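PDB 1X3L: glycerate 2-kinase from Pyrococcus horikoshii, which catalyses the ATP-dependent phosphorylation of D-glycerate to 2-phosphoglycerate, with magnesium as its metal cofactor, and can also use other nucleotides or pyrophosphate as phosphate donor. Local coordinates for residues A[127-132]-A[204-209]; A[191-196]-A[200-205]; A[383-388]-A[410-415]. All coordinates share one frame; numbering follows the deposited sequence.

Contact 1: residues A[127-132]-A[204-209]. With SO4 (sulfate ion), chain B.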
loop_
_atom_site.group_PDB
_atom_site.type_symbol
_atom_site.label_atom_id
_atom_site.label_comp_id
_atom_site.label_asym_id
_atom_site.label_seq_id
_atom_site.Cartn_x
_atom_site.Cartn_y
_atom_site.Cartn_z
ATOM N N ILE A 127 -9.675 13.221 5.138
ATOM C CA ILE A 127 -8.748 13.187 4.010
ATOM C C ILE A 127 -8.504 11.693 3.807
ATOM O O ILE A 127 -7.916 11.039 4.666
ATOM C CB ILE A 127 -7.411 13.882 4.342
ATOM C CG1 ILE A 127 -7.666 15.320 4.800
ATOM C CG2 ILE A 127 -6.508 13.880 3.113
ATOM C CD1 ILE A 127 -8.251 16.222 3.721
ATOM N N LEU A 128 -8.978 11.155 2.686
ATOM C CA LEU A 128 -8.845 9.731 2.393
ATOM C C LEU A 128 -7.754 9.508 1.345
ATOM O O LEU A 128 -7.895 9.892 0.183
ATOM C CB LEU A 128 -10.203 9.187 1.920
ATOM C CG LEU A 128 -11.398 9.571 2.814
ATOM C CD1 LEU A 128 -12.686 8.940 2.286
ATOM C CD2 LEU A 128 -11.145 9.107 4.250
ATOM N N ILE A 129 -6.664 8.876 1.766
ATOM C CA ILE A 129 -5.527 8.656 0.885
ATOM C C ILE A 129 -5.228 7.195 0.532
ATOM O O ILE A 129 -5.205 6.317 1.397
ATOM C CB ILE A 129 -4.258 9.284 1.506
ATOM C CG1 ILE A 129 -4.550 10.730 1.926
ATOM C CG2 ILE A 129 -3.108 9.254 0.500
ATOM C CD1 ILE A 129 -3.393 11.419 2.664
ATOM N N SER A 130 -4.998 6.952 -0.755
ATOM C CA SER A 130 -4.665 5.622 -1.253
ATOM C C SER A 130 -3.628 5.753 -2.365
ATOM O O SER A 130 -3.163 6.856 -2.656
ATOM C CB SER A 130 -5.915 4.887 -1.751
ATOM O OG SER A 130 -6.675 5.681 -2.643
ATOM N N GLY A 131 -3.264 4.627 -2.976
ATOM C CA GLY A 131 -2.258 4.634 -4.024
ATOM C C GLY A 131 -2.553 5.494 -5.237
ATOM O O GLY A 131 -3.705 5.630 -5.648
ATOM N N GLY A 132 -1.501 6.078 -5.806
ATOM C CA GLY A 132 -1.651 6.918 -6.984
ATOM C C GLY A 132 -1.986 8.378 -6.718
ATOM O O GLY A 132 -2.158 9.165 -7.653
ATOM N N ALA A 204 6.134 9.159 1.836
ATOM C CA ALA A 204 6.145 8.754 0.437
ATOM C C ALA A 204 4.769 8.598 -0.198
ATOM O O ALA A 204 4.593 8.913 -1.378
ATOM C CB ALA A 204 6.928 7.444 0.290
ATOM N N ILE A 205 3.799 8.113 0.571
ATOM C CA ILE A 205 2.450 7.898 0.047
ATOM C C ILE A 205 1.780 9.187 -0.439
ATOM O O ILE A 205 1.499 10.094 0.347
ATOM C CB ILE A 205 1.555 7.208 1.101
ATOM C CG1 ILE A 205 2.179 5.865 1.503
ATOM C CG2 ILE A 205 0.162 6.990 0.534
ATOM C CD1 ILE A 205 1.404 5.116 2.568
ATOM N N ALA A 206 1.533 9.251 -1.748
ATOM C CA ALA A 206 0.912 10.409 -2.390
ATOM C C ALA A 206 1.748 11.664 -2.155
ATOM O O ALA A 206 1.274 12.783 -2.348
ATOM C CB ALA A 206 -0.506 10.618 -1.859
ATOM N N SER A 207 2.995 11.463 -1.742
ATOM C CA SER A 207 3.919 12.558 -1.468
ATOM C C SER A 207 3.594 13.300 -0.173
ATOM O O SER A 207 3.844 14.497 -0.050
ATOM C CB SER A 207 3.955 13.531 -2.648
ATOM O OG SER A 207 4.541 12.909 -3.781
ATOM N N GLY A 208 3.036 12.562 0.784
ATOM C CA GLY A 208 2.699 13.101 2.092
ATOM C C GLY A 208 2.062 14.473 2.163
ATOM O O GLY A 208 2.643 15.393 2.742
ATOM N N PRO A 209 0.855 14.640 1.603
ATOM C CA PRO A 209 0.163 15.930 1.626
ATOM C C PRO A 209 -0.316 16.348 3.022
ATOM O O PRO A 209 -0.623 17.519 3.246
ATOM C CB PRO A 209 -0.996 15.714 0.647
ATOM C CG PRO A 209 -1.307 14.252 0.825
ATOM C CD PRO A 209 0.079 13.635 0.850
HETATM S S SO4 B . 1.991 7.308 -4.991
HETATM O O1 SO4 B . 2.635 7.952 -3.834
HETATM O O2 SO4 B . 3.039 6.774 -5.877
HETATM O O3 SO4 B . 1.166 8.283 -5.728
HETATM O O4 SO4 B . 1.128 6.207 -4.528
#

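Contact 2: residues A[191-196]-A[200-205]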
loop_
_atom_site.group_PDB
_atom_site.type_symbol
_atom_site.label_atom_id
_atom_site.label_comp_id
_atom_site.label_asym_id
_atom_site.label_seq_id
_atom_site.Cartn_x
_atom_site.Cartn_y
_atom_site.Cartn_z
ATOM N N VAL A 191 -7.262 12.115 8.795
ATOM C CA VAL A 191 -6.670 11.495 7.617
ATOM C C VAL A 191 -6.626 9.979 7.718
ATOM O O VAL A 191 -6.070 9.430 8.668
ATOM C CB VAL A 191 -5.230 12.022 7.400
ATOM C CG1 VAL A 191 -4.653 11.476 6.101
ATOM C CG2 VAL A 191 -5.239 13.549 7.382
ATOM N N LEU A 192 -7.233 9.312 6.740
ATOM C CA LEU A 192 -7.248 7.856 6.697
ATOM C C LEU A 192 -6.374 7.443 5.515
ATOM O O LEU A 192 -6.632 7.819 4.369
ATOM C CB LEU A 192 -8.682 7.339 6.530
ATOM C CG LEU A 192 -9.693 7.873 7.561
ATOM C CD1 LEU A 192 -11.034 7.167 7.372
ATOM C CD2 LEU A 192 -9.165 7.647 8.984
ATOM N N ILE A 193 -5.337 6.669 5.801
ATOM C CA ILE A 193 -4.396 6.257 4.768
ATOM C C ILE A 193 -4.266 4.742 4.588
ATOM O O ILE A 193 -4.334 3.979 5.550
ATOM C CB ILE A 193 -2.994 6.824 5.085
ATOM C CG1 ILE A 193 -3.100 8.327 5.353
ATOM C CG2 ILE A 193 -2.037 6.556 3.928
ATOM C CD1 ILE A 193 -1.838 8.946 5.939
ATOM N N ILE A 194 -4.086 4.326 3.340
ATOM C CA ILE A 194 -3.889 2.922 3.004
ATOM C C ILE A 194 -2.482 2.874 2.434
ATOM O O ILE A 194 -2.148 3.653 1.545
ATOM C CB ILE A 194 -4.895 2.429 1.945
ATOM C CG1 ILE A 194 -6.298 2.378 2.556
ATOM C CG2 ILE A 194 -4.480 1.031 1.439
ATOM C CD1 ILE A 194 -7.374 1.926 1.592
ATOM N N SER A 195 -1.658 1.968 2.945
ATOM C CA SER A 195 -0.275 1.883 2.507
ATOM C C SER A 195 0.123 0.686 1.662
ATOM O O SER A 195 -0.055 -0.456 2.074
ATOM C CB SER A 195 0.649 1.927 3.719
ATOM O OG SER A 195 1.990 1.763 3.307
ATOM N N ASP A 196 0.685 0.964 0.487
ATOM C CA ASP A 196 1.169 -0.086 -0.399
ATOM C C ASP A 196 2.693 0.005 -0.410
ATOM O O ASP A 196 3.358 -0.465 -1.337
ATOM C CB ASP A 196 0.606 0.089 -1.818
ATOM C CG ASP A 196 1.016 1.406 -2.462
ATOM O OD1 ASP A 196 1.644 2.243 -1.778
ATOM O OD2 ASP A 196 0.700 1.604 -3.657
ATOM N N ASP A 200 5.650 1.193 5.515
ATOM C CA ASP A 200 4.623 2.204 5.762
ATOM C C ASP A 200 5.082 3.630 6.072
ATOM O O ASP A 200 4.530 4.287 6.955
ATOM C CB ASP A 200 3.687 1.732 6.881
ATOM C CG ASP A 200 3.003 0.419 6.549
ATOM O OD1 ASP A 200 2.729 0.184 5.353
ATOM O OD2 ASP A 200 2.729 -0.369 7.484
ATOM N N ASN A 201 6.084 4.110 5.343
ATOM C CA ASN A 201 6.568 5.473 5.530
ATOM C C ASN A 201 5.554 6.402 4.861
ATOM O O ASN A 201 5.426 6.427 3.636
ATOM C CB ASN A 201 7.953 5.628 4.899
ATOM C CG ASN A 201 8.419 7.070 4.853
ATOM O OD1 ASN A 201 8.121 7.866 5.745
ATOM N ND2 ASN A 201 9.170 7.409 3.813
ATOM N N LEU A 202 4.830 7.159 5.679
ATOM C CA LEU A 202 3.795 8.065 5.195
ATOM C C LEU A 202 4.290 9.210 4.309
ATOM O O LEU A 202 3.539 9.727 3.479
ATOM C CB LEU A 202 3.016 8.630 6.386
ATOM C CG LEU A 202 2.390 7.592 7.331
ATOM C CD1 LEU A 202 1.668 8.295 8.475
ATOM C CD2 LEU A 202 1.419 6.701 6.558
ATOM N N GLU A 203 5.546 9.607 4.486
ATOM C CA GLU A 203 6.121 10.698 3.701
ATOM C C GLU A 203 6.086 10.433 2.206
ATOM O O GLU A 203 6.005 11.365 1.407
ATOM C CB GLU A 203 7.573 10.956 4.122
ATOM C CG GLU A 203 7.722 11.843 5.342
ATOM C CD GLU A 203 9.177 12.074 5.729
ATOM O OE1 GLU A 203 10.025 12.220 4.819
ATOM O OE2 GLU A 203 9.474 12.125 6.942
ATOM N N ALA A 204 6.134 9.159 1.836
ATOM C CA ALA A 204 6.145 8.754 0.437
ATOM C C ALA A 204 4.769 8.598 -0.198
ATOM O O ALA A 204 4.593 8.913 -1.378
ATOM C CB ALA A 204 6.928 7.444 0.290
ATOM N N ILE A 205 3.799 8.113 0.571
ATOM C CA ILE A 205 2.450 7.898 0.047
ATOM C C ILE A 205 1.780 9.187 -0.439
ATOM O O ILE A 205 1.499 10.094 0.347
ATOM C CB ILE A 205 1.555 7.208 1.101
ATOM C CG1 ILE A 205 2.179 5.865 1.503
ATOM C CG2 ILE A 205 0.162 6.990 0.534
ATOM C CD1 ILE A 205 1.404 5.116 2.568
HETATM O O HOH W 1 1.664 -1.826 3.927
#

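Contact 3: residues A[383-388]-A[410-415]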
loop_
_atom_site.group_PDB
_atom_site.type_symbol
_atom_site.label_atom_id
_atom_site.label_comp_id
_atom_site.label_asym_id
_atom_site.label_seq_id
_atom_site.Cartn_x
_atom_site.Cartn_y
_atom_site.Cartn_z
ATOM N N GLY A 383 2.600 -30.419 2.531
ATOM C CA GLY A 383 3.557 -31.508 2.656
ATOM C C GLY A 383 3.481 -32.603 1.603
ATOM O O GLY A 383 4.363 -33.469 1.536
ATOM N N THR A 384 2.443 -32.582 0.776
ATOM C CA THR A 384 2.305 -33.597 -0.264
ATOM C C THR A 384 2.743 -33.076 -1.628
ATOM O O THR A 384 2.928 -33.855 -2.563
ATOM C CB THR A 384 0.851 -34.052 -0.433
ATOM O OG1 THR A 384 0.115 -33.026 -1.110
ATOM C CG2 THR A 384 0.210 -34.332 0.917
ATOM N N THR A 385 2.912 -31.763 -1.738
ATOM C CA THR A 385 3.257 -31.152 -3.016
ATOM C C THR A 385 4.540 -31.609 -3.702
ATOM O O THR A 385 4.527 -31.912 -4.897
ATOM C CB THR A 385 3.294 -29.623 -2.903
ATOM O OG1 THR A 385 2.053 -29.157 -2.349
ATOM C CG2 THR A 385 3.480 -29.007 -4.284
ATOM N N TYR A 386 5.646 -31.655 -2.968
ATOM C CA TYR A 386 6.900 -32.064 -3.578
ATOM C C TYR A 386 6.763 -33.403 -4.309
ATOM O O TYR A 386 7.113 -33.515 -5.483
ATOM C CB TYR A 386 8.009 -32.158 -2.528
ATOM C CG TYR A 386 9.370 -32.377 -3.147
ATOM C CD1 TYR A 386 9.941 -31.409 -3.972
ATOM C CD2 TYR A 386 10.067 -33.569 -2.951
ATOM C CE1 TYR A 386 11.172 -31.623 -4.591
ATOM C CE2 TYR A 386 11.300 -33.795 -3.567
ATOM C CZ TYR A 386 11.843 -32.819 -4.387
ATOM O OH TYR A 386 13.047 -33.040 -5.018
ATOM N N LYS A 387 6.235 -34.411 -3.623
ATOM C CA LYS A 387 6.086 -35.721 -4.240
ATOM C C LYS A 387 5.130 -35.731 -5.424
ATOM O O LYS A 387 5.304 -36.519 -6.358
ATOM C CB LYS A 387 5.681 -36.759 -3.189
ATOM C CG LYS A 387 6.846 -37.091 -2.251
ATOM C CD LYS A 387 6.546 -38.209 -1.252
ATOM C CE LYS A 387 7.798 -38.510 -0.415
ATOM N NZ LYS A 387 7.591 -39.567 0.616
ATOM N N LYS A 388 4.126 -34.858 -5.403
ATOM C CA LYS A 388 3.195 -34.793 -6.522
ATOM C C LYS A 388 3.940 -34.238 -7.735
ATOM O O LYS A 388 3.708 -34.666 -8.866
ATOM C CB LYS A 388 1.984 -33.921 -6.172
ATOM C CG LYS A 388 1.031 -34.596 -5.186
ATOM C CD LYS A 388 -0.139 -33.703 -4.781
ATOM C CE LYS A 388 -1.024 -34.405 -3.750
ATOM N NZ LYS A 388 -2.119 -33.523 -3.240
ATOM N N LYS A 410 0.832 -25.045 -11.497
ATOM C CA LYS A 410 -0.400 -25.273 -12.245
ATOM C C LYS A 410 -0.787 -26.748 -12.344
ATOM O O LYS A 410 -1.970 -27.082 -12.393
ATOM C CB LYS A 410 -0.268 -24.694 -13.662
ATOM C CG LYS A 410 -1.519 -24.849 -14.521
ATOM C CD LYS A 410 -1.381 -24.152 -15.877
ATOM C CE LYS A 410 -0.441 -24.900 -16.812
ATOM N NZ LYS A 410 -0.244 -24.174 -18.103
ATOM N N LYS A 411 0.209 -27.627 -12.358
ATOM C CA LYS A 411 -0.036 -29.060 -12.501
ATOM C C LYS A 411 -0.343 -29.824 -11.223
ATOM O O LYS A 411 -0.808 -30.960 -11.276
ATOM C CB LYS A 411 1.159 -29.711 -13.197
ATOM C CG LYS A 411 1.487 -29.088 -14.544
ATOM C CD LYS A 411 2.632 -29.809 -15.212
ATOM C CE LYS A 411 2.940 -29.209 -16.571
ATOM N NZ LYS A 411 4.085 -29.917 -17.217
ATOM N N VAL A 412 -0.090 -29.211 -10.074
ATOM C CA VAL A 412 -0.342 -29.877 -8.806
ATOM C C VAL A 412 -1.312 -29.104 -7.912
ATOM O O VAL A 412 -1.314 -29.269 -6.692
ATOM C CB VAL A 412 0.980 -30.123 -8.049
ATOM C CG1 VAL A 412 1.845 -31.121 -8.827
ATOM C CG2 VAL A 412 1.730 -28.816 -7.873
ATOM N N GLY A 413 -2.134 -28.263 -8.531
ATOM C CA GLY A 413 -3.108 -27.478 -7.791
ATOM C C GLY A 413 -2.481 -26.483 -6.836
ATOM O O GLY A 413 -3.073 -26.149 -5.811
ATOM N N GLY A 414 -1.299 -25.989 -7.189
ATOM C CA GLY A 414 -0.590 -25.057 -6.328
ATOM C C GLY A 414 -0.746 -23.578 -6.612
ATOM O O GLY A 414 -0.127 -22.757 -5.938
ATOM N N LEU A 415 -1.556 -23.223 -7.602
ATOM C CA LEU A 415 -1.763 -21.816 -7.912
ATOM C C LEU A 415 -2.898 -21.245 -7.078
ATOM O O LEU A 415 -3.886 -21.923 -6.807
ATOM C CB LEU A 415 -2.088 -21.621 -9.395
ATOM C CG LEU A 415 -0.939 -21.843 -10.380
ATOM C CD1 LEU A 415 -1.414 -21.514 -11.790
ATOM C CD2 LEU A 415 0.239 -20.939 -10.001
HETATM O O HOH W 2 -0.142 -29.801 -3.934
#

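Contact 1: residues A[127-132]-A[204-209]
At the C-terminal end of the strands of the six-stranded parallel sheet, Ile129, the last residue of strand 124-129, packs against Ile205, Ala206 and Pro209 of a loop that curls over the strand end. The two branches of Ile129 share the work. Its CG2, placed opposite the backbone N by a chi1 of -50°, meets the methyl CB of Ala206 at 3.8 Å and CG2 of Ile205 at 4.0 Å. The longer branch carries CD1 to CG of the Pro209 ring, also at 4.0 Å, the two side chains passing each other in opposite senses. No hydrogen bond joins the segments directly, and the side-chain contacts between them are all apolar.

Both backbones nevertheless grip the same sulfate ion. Gly132 N, at the N-cap of helix 133-136, donates to sulfate O4 over 2.9 Å at a fairly straight 163°. From the loop, Ala206 N reaches sulfate O1 at 2.7 Å with a more bent angle of 145°, and Ser134 N adds a third amide. The anion thus sits at the start of a short helix, whose dipole would probably favour negative charge. The sulfate probably came from the crystallisation liquor, yet its place in this ATP-dependent kinase is consistent with a site suited to a phosphate group. The loop itself is tied back by Gly208 N to Ile205 O at 2.9 Å.

Strand 124-129 lies between strands 51-56 and 188-194. Ser130 OG bonds Ala59 N, next to Lys58, which probably binds the substrate. On the loop side, Ser207 OG pairs with Ser134 OG and Arg170 NH2, linking the turn to helices 133-136 and 163-171.

Contact 2: residues A[191-196]-A[200-205]
Ile205, Ser195 and Ile193 bury the most surface where the chain leaves strand 188-194 and folds back on it. The CD1 tip of Ile205 presses on CB of Ser195 at 3.5 Å, tighter than a usual carbon-carbon contact, and also meets CG2 of Ile193 at 4.0 Å. The other branch of Ile193 sends its CD1 to CD2 of Leu202, again at 4.0 Å, so the two methyl ends of one strand residue serve two different loop residues.

Ser195 adds the polar clasp. With OG anti to its own nitrogen (chi1 176°), the hydroxyl turns to the loop and donates to Asp200 OD1 over 2.7 Å. It meets that oxygen on the anti side of the carboxylate, 25° out of its plane, and in turn accepts a bond from Val197 N. A water donates both to Asp200 OD1, at 2.7 Å, and to Ser195 O, at 2.9 Å; two donors therefore hold OD1. Replacing Asp200 with alanine would probably deprive the Ser195 hydroxyl and the bridging water of their shared acceptor and let the turn drift from the strand end.

Leu264 of strand 260-266 touches both Ser195 and Asp200. A loop doubling back over the C-terminal end of a parallel strand is where alpha/beta folds commonly place their ligand sites, and here the Ile205 side chain lies about 5 Å from the bound sulfate, consistent with such a site.

Contact 3: residues A[383-388]-A[410-415]
No flat group lies between Thr385, Lys388 and Val412, the three residues that meet here; the one aromatic ring of the two segments belongs to Tyr386, which leaves its helix away from Val412 and whose side chain packs on loop residues Thr352, Arg353 and Ser356. Contact falls to the two methyls of Val412, which point at the first turn of helix 385-391. Its CG1 comes up against CB of Lys388 at 3.9 Å and lies equally near the backbone carbon C of that lysine. Its CG2, held between the backbone N and the carbonyl carbon by a chi1 of -66°, touches CG2 of Thr385 at 4.0 Å, the two side chains standing at about a right angle.

In the threonine, a chi1 of -53° sets the methyl opposite the backbone N, facing the valine, and leaves OG1 beside that N. From there the hydroxyl bonds Asp382 N, at the end of strand 378-382, and reaches a water at 2.8 Å. The same water donates to Val412 O at 3.0 Å, so a polar bridge joins segments that no direct hydrogen bond links.

Only the root of Lys388 takes part: beyond CB its extended chain leads away from Val412, back to the residue before the helix, where NZ makes a weak 3.1 Å bond to Thr384 OG1. The valine is only partly buried, so the contact lies near the protein surface, although Thr385 is buried.

Past Val412, Gly414 pairs by backbone with Ile380, bringing the chain into strand 415-416 beside strand 378-382. The contact thus packs the first turn of helix 385-391 against the residue that follows helix 405-411, closing the helical connection between two antiparallel neighbouring strands at one margin of the mixed sheet in the MOFRL region.

How the contacts relate
Contacts 1 and 2 are continuous with each other, their centres about 6 Å apart; contact 3 stands well away, its centre about 40 Å from that of contact 1 and about 37 Å from that of contact 2. The first pair shares Ala204 and Ile205, and its strands, 124-129 and 188-194, are neighbours in the parallel sheet, with probable backbone hydrogen bonds joining Ile127 and Ile129 to Leu192. One loop after strand 188-194 thus closes over both strand ends. Contact 3 follows later in the chain, in its MOFRL part, in the helical connection beside the separate mixed sheet. The enzyme therefore has a sulfate-binding set of strand ends in one region and a distant helix contact in the other.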